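Local coordinates for protein Amy13K (Eubacterium rectale DSM 17629, PDB 6B3P) that binds starch-derived maltooligosaccharides through two family 26 carbohydrate-binding modules of a surface-anchored alpha-amylase, probably helping the gut bacterium hold starch near the enzyme, at residues 51-60 with 71-80; 26-35 with 44-52. All coordinates share one frame; numbering follows the deposited sequence.

How the contacts relate
Both contacts lie in the first of the two family 26 starch-binding modules. Along the chain, contact 2 comes first. It joins 26-35 to 44-52 and closes the short loop between strands 33-37 and 44-50. The chain then passes through Leu51 and Asp52, which belong to segments of both contacts, and on to strand 57-62. Contact 1 joins 51-60 to 71-80 and closes the hairpin to edge strand 73-75. The two contacts are therefore in series. They tie together parts of one mixed sheet. They also touch directly. Trp30 CH2 packs on Ile60 CG2 at the glycan pocket, and Pro26 CG meets the Tyr57 ring at CE2.

Contact 1 of 2, residues 51-60 with 71-80; sequences LDNSTDYSLI and KDVTLSTKGK. With GLC (alpha-D-glucopyranose), chain C; FMT (formic acid), chain Q; EDO (1,2-ethanediol), chain M.
This is the antiparallel hairpin of strands 57-62 and 73-75, at one edge of the sheet in the first starch-binding module. Tyr57 pairs with Leu75 and Leu59 with Val73, each through two backbone hydrogen bonds. The shortest include Leu59 N to Val73 O, 2.7 Å. Leu59 and Val73 side chains lie side by side, and Leu59 CB meets Leu75 CG at 4.0 Å. On the other face, a water bridges Ser58 OG and Thr74 OG1.

Past the strands, side-chain and backbone bonds join 53-56 to the turn 77-80. Thr77 OG1 donates to a lone pair of Thr55 O at 2.9 Å. Thr77 OG1 also lies at the edge of the Tyr57 ring, in its plane, 3.3 Å from Tyr57 CD1. Asp56 OD1 accepts from Lys78 N (2.9 Å). Asn53 holds the turn twice. Its O accepts from Gly79 N. Asn53 ND2 donates a hydrogen bond to Lys80 O (2.9 Å), from above the carbonyl plane. Asn53 CG sits between the backbone N and the carbonyl carbon (chi1 74°), and this brings the amide to the turn.

Ile60 belongs to the glycan pocket. Ile60 CD1 touches Asp72 OD2 at 3.3 Å. Ile60 CD1 also lies 3.8 Å from C1 of a glucose. Asp72 OD2 is hydrogen-bonded to Tyr20. Strand 16-20 pairs with 57-62 across from the edge strand, and Leu59 also touches Ile5 of strand 2-8.

Contact 2 of 2, residues 26-35 with 44-52; sequences PAGEWPGKTM and WYTMHLTLD. With GLC (alpha-D-glucopyranose), chain B; FMT (formic acid), chain S; EDO (1,2-ethanediol), chain L.
Lys33 and Met47 side chains meet at a slant, and the lysine chain runs extended past the methionine. Met47 CE lies 3.9 Å from Lys33 CB. With CG anti to the backbone N (chi1 -172°) and the rest of the chain straight, the lysine carries Lys33 NZ to 2.7 Å from His48 O, with the donor tilted 20° from the carbonyl plane. O1 of a formic acid molecule, probably from the crystallisation liquor, accepts from His48 N at 2.7 Å and takes a weak bond from Lys33 NZ.

Met35 also slants across Met47. A bend at the last torsion turns Met35 CE in to 3.9 Å from Met47 CG and 3.4 Å from Tyr45 O. Met35 CB faces Tyr45 CB at 3.7 Å. At the other end, Leu49 sends both methyl branches against Pro26 and Ala27. CD1 comes to Pro26 O, while Leu49 CD2 meets Pro26 CB (4.0 Å) and Ala27 CB. Met47 and Leu49 also touch Ile19 of strand 16-20.

Between these ends, the loop carries Trp30 away from strand 44-50. One face of its indole lies under a glucose, with C2 3.4 Å above the Trp30 ring centre. Pro31, which follows a cis peptide bond, lies against the opposite face, with CB offset toward the rim. Sugar stacking on an aromatic platform is typical of carbohydrate-binding modules. Here strands 33-37 and 44-50 form a hairpin in the sheet that backs this loop; Trp30 is the loop's residue in the glycan pocket.

Contact 1 of 2, residues 51-60 with 71-80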
# COMPACT_ATOMS: atom_id res chain seq x y z
N LEU A 51 -5.56 5.18 10.70
CA LEU A 51 -6.35 5.91 11.67
C LEU A 51 -7.01 5.04 12.73
O LEU A 51 -7.13 3.82 12.61
CB LEU A 51 -7.42 6.76 10.97
CG LEU A 51 -8.38 6.18 9.93
CD1 LEU A 51 -9.56 5.45 10.56
CD2 LEU A 51 -8.89 7.32 9.09
N ASP A 52 -7.43 5.73 13.78
CA ASP A 52 -8.03 5.14 14.97
C ASP A 52 -9.48 4.75 14.71
O ASP A 52 -10.33 5.61 14.48
CB ASP A 52 -7.92 6.15 16.12
CG ASP A 52 -8.65 5.71 17.37
OD1 ASP A 52 -8.93 4.51 17.51
OD2 ASP A 52 -8.92 6.59 18.21
N ASN A 53 -9.76 3.45 14.76
CA ASN A 53 -11.10 2.94 14.45
C ASN A 53 -12.08 3.08 15.61
O ASN A 53 -13.14 2.45 15.61
CB ASN A 53 -11.03 1.47 14.01
CG ASN A 53 -10.77 0.51 15.16
OD1 ASN A 53 -10.44 0.92 16.28
ND2 ASN A 53 -10.88 -0.78 14.88
N SER A 54 -11.73 3.90 16.59
CA SER A 54 -12.63 4.16 17.71
C SER A 54 -13.88 4.89 17.23
O SER A 54 -14.92 4.84 17.89
CB SER A 54 -11.93 4.98 18.79
OG SER A 54 -10.80 4.30 19.30
N THR A 55 -13.78 5.57 16.09
CA THR A 55 -14.86 6.42 15.60
C THR A 55 -15.07 6.32 14.09
O THR A 55 -14.25 5.76 13.36
CB THR A 55 -14.59 7.90 15.92
OG1 THR A 55 -13.43 8.35 15.20
CG2 THR A 55 -14.37 8.11 17.41
N ASP A 56 -16.19 6.88 13.64
CA ASP A 56 -16.38 7.19 12.24
C ASP A 56 -15.64 8.49 11.95
O ASP A 56 -15.16 9.14 12.87
CB ASP A 56 -17.87 7.33 11.90
CG ASP A 56 -18.65 6.05 12.11
OD1 ASP A 56 -18.05 4.96 11.98
OD2 ASP A 56 -19.86 6.13 12.39
N TYR A 57 -15.55 8.85 10.67
CA TYR A 57 -14.97 10.13 10.28
C TYR A 57 -15.75 10.75 9.13
O TYR A 57 -16.59 10.10 8.51
CB TYR A 57 -13.51 9.97 9.87
CG TYR A 57 -12.60 9.51 10.99
CD1 TYR A 57 -12.49 8.16 11.31
CD2 TYR A 57 -11.86 10.42 11.73
CE1 TYR A 57 -11.67 7.74 12.33
CE2 TYR A 57 -11.03 10.00 12.75
CZ TYR A 57 -10.94 8.65 13.05
OH TYR A 57 -10.12 8.22 14.06
N SER A 58 -15.45 12.02 8.87
CA SER A 58 -15.96 12.71 7.69
C SER A 58 -14.82 12.94 6.72
O SER A 58 -13.68 13.16 7.14
CB SER A 58 -16.60 14.04 8.08
OG SER A 58 -17.75 13.83 8.89
N LEU A 59 -15.13 12.90 5.43
CA LEU A 59 -14.15 13.11 4.38
C LEU A 59 -14.54 14.30 3.51
O LEU A 59 -15.69 14.42 3.09
CB LEU A 59 -14.01 11.86 3.51
CG LEU A 59 -13.28 12.02 2.17
CD1 LEU A 59 -11.79 12.26 2.37
CD2 LEU A 59 -13.52 10.81 1.27
N ILE A 60 -13.58 15.19 3.27
CA ILE A 60 -13.75 16.26 2.29
C ILE A 60 -12.64 16.16 1.25
O ILE A 60 -11.47 16.38 1.54
CB ILE A 60 -13.72 17.65 2.95
CG1 ILE A 60 -14.93 17.82 3.87
CG2 ILE A 60 -13.72 18.75 1.88
CD1 ILE A 60 -14.89 19.09 4.70
N LYS A 71 -18.64 18.26 -1.18
CA LYS A 71 -19.42 18.16 0.04
C LYS A 71 -18.93 17.00 0.92
O LYS A 71 -18.47 15.98 0.41
CB LYS A 71 -20.90 17.96 -0.31
CG LYS A 71 -21.87 18.40 0.75
CD LYS A 71 -23.22 17.73 0.55
CE LYS A 71 -24.25 18.22 1.55
NZ LYS A 71 -25.55 17.52 1.37
N ASP A 72 -19.03 17.18 2.23
CA ASP A 72 -18.60 16.15 3.18
C ASP A 72 -19.33 14.83 2.97
O ASP A 72 -20.53 14.82 2.69
CB ASP A 72 -18.85 16.62 4.63
CG ASP A 72 -18.34 18.02 4.89
OD1 ASP A 72 -18.43 18.88 3.99
OD2 ASP A 72 -17.85 18.26 6.02
N VAL A 73 -18.60 13.72 3.11
CA VAL A 73 -19.22 12.40 3.18
C VAL A 73 -18.68 11.63 4.38
O VAL A 73 -17.53 11.82 4.80
CB VAL A 73 -18.99 11.57 1.90
CG1 VAL A 73 -19.61 12.27 0.70
CG2 VAL A 73 -17.51 11.31 1.67
N THR A 74 -19.51 10.75 4.93
CA THR A 74 -19.16 9.98 6.12
C THR A 74 -18.42 8.69 5.78
O THR A 74 -18.84 7.93 4.91
CB THR A 74 -20.42 9.62 6.95
OG1 THR A 74 -21.06 10.82 7.40
CG2 THR A 74 -20.06 8.76 8.16
N LEU A 75 -17.31 8.46 6.47
CA LEU A 75 -16.61 7.18 6.43
C LEU A 75 -16.96 6.40 7.69
O LEU A 75 -16.47 6.70 8.78
CB LEU A 75 -15.10 7.39 6.32
CG LEU A 75 -14.59 8.35 5.24
CD1 LEU A 75 -13.07 8.42 5.30
CD2 LEU A 75 -15.08 7.94 3.85
N SER A 76 -17.83 5.40 7.54
CA SER A 76 -18.31 4.63 8.69
C SER A 76 -17.27 3.58 9.10
O SER A 76 -17.46 2.38 8.88
CB SER A 76 -19.65 3.97 8.36
OG SER A 76 -20.63 4.95 8.05
N THR A 77 -16.19 4.05 9.71
CA THR A 77 -15.02 3.22 9.99
C THR A 77 -15.00 2.58 11.38
O THR A 77 -14.15 1.74 11.66
CB THR A 77 -13.73 4.04 9.84
OG1 THR A 77 -13.89 5.29 10.51
CG2 THR A 77 -13.41 4.28 8.38
N LYS A 78 -15.92 2.98 12.25
CA LYS A 78 -15.87 2.52 13.64
C LYS A 78 -15.84 1.00 13.75
O LYS A 78 -16.72 0.31 13.24
CB LYS A 78 -17.06 3.06 14.44
CG LYS A 78 -16.99 2.70 15.92
CD LYS A 78 -18.13 3.31 16.72
CE LYS A 78 -17.96 3.00 18.20
NZ LYS A 78 -19.08 3.53 19.02
N GLY A 79 -14.81 0.49 14.42
CA GLY A 79 -14.70 -0.93 14.70
C GLY A 79 -14.10 -1.76 13.58
O GLY A 79 -13.85 -2.95 13.75
N LYS A 80 -13.86 -1.14 12.43
CA LYS A 80 -13.32 -1.85 11.27
C LYS A 80 -11.80 -2.02 11.36
O LYS A 80 -11.12 -1.21 11.99
CB LYS A 80 -13.67 -1.11 9.97
CG LYS A 80 -15.16 -0.89 9.75
CD LYS A 80 -15.93 -2.20 9.61
CE LYS A 80 -17.40 -1.93 9.29
NZ LYS A 80 -18.18 -3.18 9.01
C1 GLC C . -14.33 21.38 7.72
C2 GLC C . -15.83 21.32 7.67
C3 GLC C . -16.45 21.70 9.00
C4 GLC C . -15.79 20.93 10.14
C5 GLC C . -14.28 21.03 10.05
C6 GLC C . -13.53 20.24 11.11
O2 GLC C . -16.25 22.14 6.64
O3 GLC C . -17.83 21.50 8.98
O4 GLC C . -16.28 21.45 11.35
O5 GLC C . -13.87 20.59 8.78
O6 GLC C . -12.14 20.36 11.06
C FMT Q . -18.68 7.74 15.80
O1 FMT Q . -18.68 6.66 15.24
O2 FMT Q . -17.74 8.11 16.49
C1 EDO M . -18.16 -3.73 12.16
O1 EDO M . -18.98 -4.84 12.53
C2 EDO M . -17.57 -3.08 13.41
O2 EDO M . -18.35 -1.92 13.75
O HOH W 1 -17.81 6.39 19.10
O HOH W 2 -21.76 5.80 10.29
O HOH W 3 -19.95 13.68 7.03
O HOH W 4 -15.91 14.83 0.03

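Contact 2 of 2, residues 26-35 with 44-52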
# COMPACT_ATOMS: atom_id res chain seq x y z
N PRO A 26 -6.65 13.38 11.30
CA PRO A 26 -5.62 12.35 11.07
C PRO A 26 -4.87 12.47 9.74
O PRO A 26 -3.77 11.92 9.63
CB PRO A 26 -6.42 11.04 11.11
CG PRO A 26 -7.84 11.42 10.88
CD PRO A 26 -7.99 12.79 11.47
N ALA A 27 -5.44 13.15 8.75
CA ALA A 27 -4.75 13.35 7.48
C ALA A 27 -4.06 14.72 7.45
O ALA A 27 -3.53 15.13 6.42
CB ALA A 27 -5.72 13.22 6.31
N GLY A 28 -4.08 15.41 8.59
CA GLY A 28 -3.39 16.68 8.74
C GLY A 28 -4.33 17.86 8.66
O GLY A 28 -5.50 17.71 8.30
N GLU A 29 -3.82 19.04 9.01
CA GLU A 29 -4.59 20.27 8.89
C GLU A 29 -5.03 20.47 7.45
O GLU A 29 -4.44 19.90 6.53
CB GLU A 29 -3.77 21.48 9.35
CG GLU A 29 -3.51 21.53 10.85
CD GLU A 29 -2.81 22.81 11.28
OE1 GLU A 29 -2.57 23.68 10.41
OE2 GLU A 29 -2.49 22.94 12.48
N TRP A 30 -6.07 21.28 7.26
CA TRP A 30 -6.57 21.60 5.92
C TRP A 30 -5.41 22.00 5.01
O TRP A 30 -4.53 22.76 5.43
CB TRP A 30 -7.60 22.73 6.00
CG TRP A 30 -8.22 23.05 4.68
CD1 TRP A 30 -7.86 24.05 3.83
CD2 TRP A 30 -9.29 22.34 4.04
NE1 TRP A 30 -8.65 24.02 2.70
CE2 TRP A 30 -9.54 22.98 2.81
CE3 TRP A 30 -10.07 21.23 4.40
CZ2 TRP A 30 -10.53 22.55 1.93
CZ3 TRP A 30 -11.05 20.80 3.52
CH2 TRP A 30 -11.27 21.46 2.30
N PRO A 31 -5.38 21.50 3.76
CA PRO A 31 -6.36 20.69 3.02
C PRO A 31 -6.26 19.17 3.22
O PRO A 31 -6.92 18.43 2.49
CB PRO A 31 -6.05 21.04 1.57
CG PRO A 31 -4.58 21.28 1.56
CD PRO A 31 -4.26 21.90 2.90
N GLY A 32 -5.47 18.72 4.19
CA GLY A 32 -5.33 17.29 4.44
C GLY A 32 -4.15 16.69 3.71
O GLY A 32 -3.14 17.35 3.49
N LYS A 33 -4.29 15.42 3.32
CA LYS A 33 -3.20 14.68 2.69
C LYS A 33 -3.33 14.62 1.17
O LYS A 33 -4.36 14.20 0.64
CB LYS A 33 -3.13 13.26 3.25
CG LYS A 33 -1.90 12.50 2.79
CD LYS A 33 -1.74 11.20 3.54
CE LYS A 33 -0.45 10.50 3.15
NZ LYS A 33 -0.30 9.17 3.80
N THR A 34 -2.27 15.04 0.48
CA THR A 34 -2.25 15.02 -0.98
C THR A 34 -2.37 13.59 -1.50
O THR A 34 -1.72 12.68 -0.99
CB THR A 34 -0.95 15.64 -1.53
OG1 THR A 34 -0.80 16.98 -1.03
CG2 THR A 34 -0.96 15.67 -3.07
N MET A 35 -3.22 13.42 -2.50
CA MET A 35 -3.43 12.12 -3.12
C MET A 35 -2.54 11.98 -4.36
O MET A 35 -2.49 12.88 -5.20
CB MET A 35 -4.90 11.94 -3.50
CG MET A 35 -5.85 12.26 -2.36
SD MET A 35 -7.59 12.06 -2.77
CE MET A 35 -7.74 10.28 -2.81
N TRP A 44 -7.22 8.70 -11.81
CA TRP A 44 -7.43 8.40 -10.40
C TRP A 44 -6.27 8.87 -9.52
O TRP A 44 -5.13 8.93 -9.98
CB TRP A 44 -7.62 6.90 -10.19
CG TRP A 44 -8.92 6.36 -10.73
CD1 TRP A 44 -9.19 6.02 -12.03
CD2 TRP A 44 -10.11 6.08 -9.98
NE1 TRP A 44 -10.48 5.56 -12.13
CE2 TRP A 44 -11.06 5.58 -10.89
CE3 TRP A 44 -10.46 6.21 -8.64
CZ2 TRP A 44 -12.35 5.21 -10.50
CZ3 TRP A 44 -11.74 5.84 -8.25
CH2 TRP A 44 -12.66 5.35 -9.17
N TYR A 45 -6.59 9.21 -8.27
CA TYR A 45 -5.58 9.57 -7.28
C TYR A 45 -5.86 8.82 -5.99
O TYR A 45 -7.02 8.57 -5.65
CB TYR A 45 -5.57 11.07 -7.04
CG TYR A 45 -5.22 11.83 -8.28
CD1 TYR A 45 -6.18 12.09 -9.25
CD2 TYR A 45 -3.92 12.27 -8.50
CE1 TYR A 45 -5.86 12.77 -10.41
CE2 TYR A 45 -3.59 12.96 -9.65
CZ TYR A 45 -4.56 13.20 -10.60
OH TYR A 45 -4.23 13.89 -11.75
N THR A 46 -4.79 8.47 -5.28
CA THR A 46 -4.88 7.56 -4.14
C THR A 46 -4.11 8.09 -2.94
O THR A 46 -3.01 8.62 -3.09
CB THR A 46 -4.34 6.16 -4.50
OG1 THR A 46 -5.12 5.60 -5.57
CG2 THR A 46 -4.39 5.22 -3.30
N MET A 47 -4.71 7.95 -1.76
CA MET A 47 -4.01 8.21 -0.50
C MET A 47 -4.21 7.05 0.46
O MET A 47 -5.26 6.40 0.47
CB MET A 47 -4.49 9.52 0.14
CG MET A 47 -5.95 9.52 0.58
SD MET A 47 -6.22 8.89 2.25
CE MET A 47 -5.59 10.25 3.24
N HIS A 48 -3.18 6.79 1.26
CA HIS A 48 -3.24 5.79 2.32
C HIS A 48 -3.08 6.47 3.66
O HIS A 48 -2.45 7.51 3.77
CB HIS A 48 -2.16 4.72 2.13
CG HIS A 48 -2.34 3.89 0.90
ND1 HIS A 48 -2.98 2.67 0.92
CD2 HIS A 48 -1.97 4.11 -0.38
CE1 HIS A 48 -3.00 2.17 -0.30
NE2 HIS A 48 -2.39 3.02 -1.11
N LEU A 49 -3.66 5.86 4.69
CA LEU A 49 -3.61 6.43 6.03
C LEU A 49 -3.87 5.37 7.08
O LEU A 49 -4.61 4.42 6.86
CB LEU A 49 -4.64 7.56 6.17
CG LEU A 49 -4.44 8.54 7.33
CD1 LEU A 49 -3.26 9.46 7.05
CD2 LEU A 49 -5.71 9.34 7.58
N THR A 50 -3.22 5.55 8.23
CA THR A 50 -3.53 4.78 9.42
C THR A 50 -4.39 5.66 10.31
O THR A 50 -3.99 6.79 10.63
CB THR A 50 -2.27 4.34 10.20
OG1 THR A 50 -1.45 3.53 9.36
CG2 THR A 50 -2.66 3.55 11.46
N LEU A 51 -5.56 5.18 10.70
CA LEU A 51 -6.35 5.91 11.67
C LEU A 51 -7.01 5.04 12.73
O LEU A 51 -7.13 3.82 12.61
CB LEU A 51 -7.42 6.76 10.97
CG LEU A 51 -8.38 6.18 9.93
CD1 LEU A 51 -9.56 5.45 10.56
CD2 LEU A 51 -8.89 7.32 9.09
N ASP A 52 -7.43 5.73 13.78
CA ASP A 52 -8.03 5.14 14.97
C ASP A 52 -9.48 4.75 14.71
O ASP A 52 -10.33 5.61 14.48
CB ASP A 52 -7.92 6.15 16.12
CG ASP A 52 -8.65 5.71 17.37
OD1 ASP A 52 -8.93 4.51 17.51
OD2 ASP A 52 -8.92 6.59 18.21
C1 GLC B . -11.24 24.99 5.49
C2 GLC B . -12.29 24.25 4.68
C3 GLC B . -13.40 23.80 5.62
C4 GLC B . -12.85 23.03 6.80
C5 GLC B . -11.75 23.80 7.47
C6 GLC B . -11.16 22.97 8.60
O2 GLC B . -12.76 25.05 3.62
O3 GLC B . -14.33 23.02 4.95
O4 GLC B . -13.89 22.73 7.70
O5 GLC B . -10.79 24.14 6.53
O6 GLC B . -10.02 23.52 9.19
C FMT S . -0.10 7.93 0.11
O1 FMT S . -0.97 8.26 0.90
O2 FMT S . 0.10 6.75 -0.15
C1 EDO L . -7.19 14.24 -13.55
O1 EDO L . -5.89 14.15 -14.16
C2 EDO L . -8.12 15.10 -14.42
O2 EDO L . -7.65 16.46 -14.43
O HOH W 5 -0.46 10.55 -1.67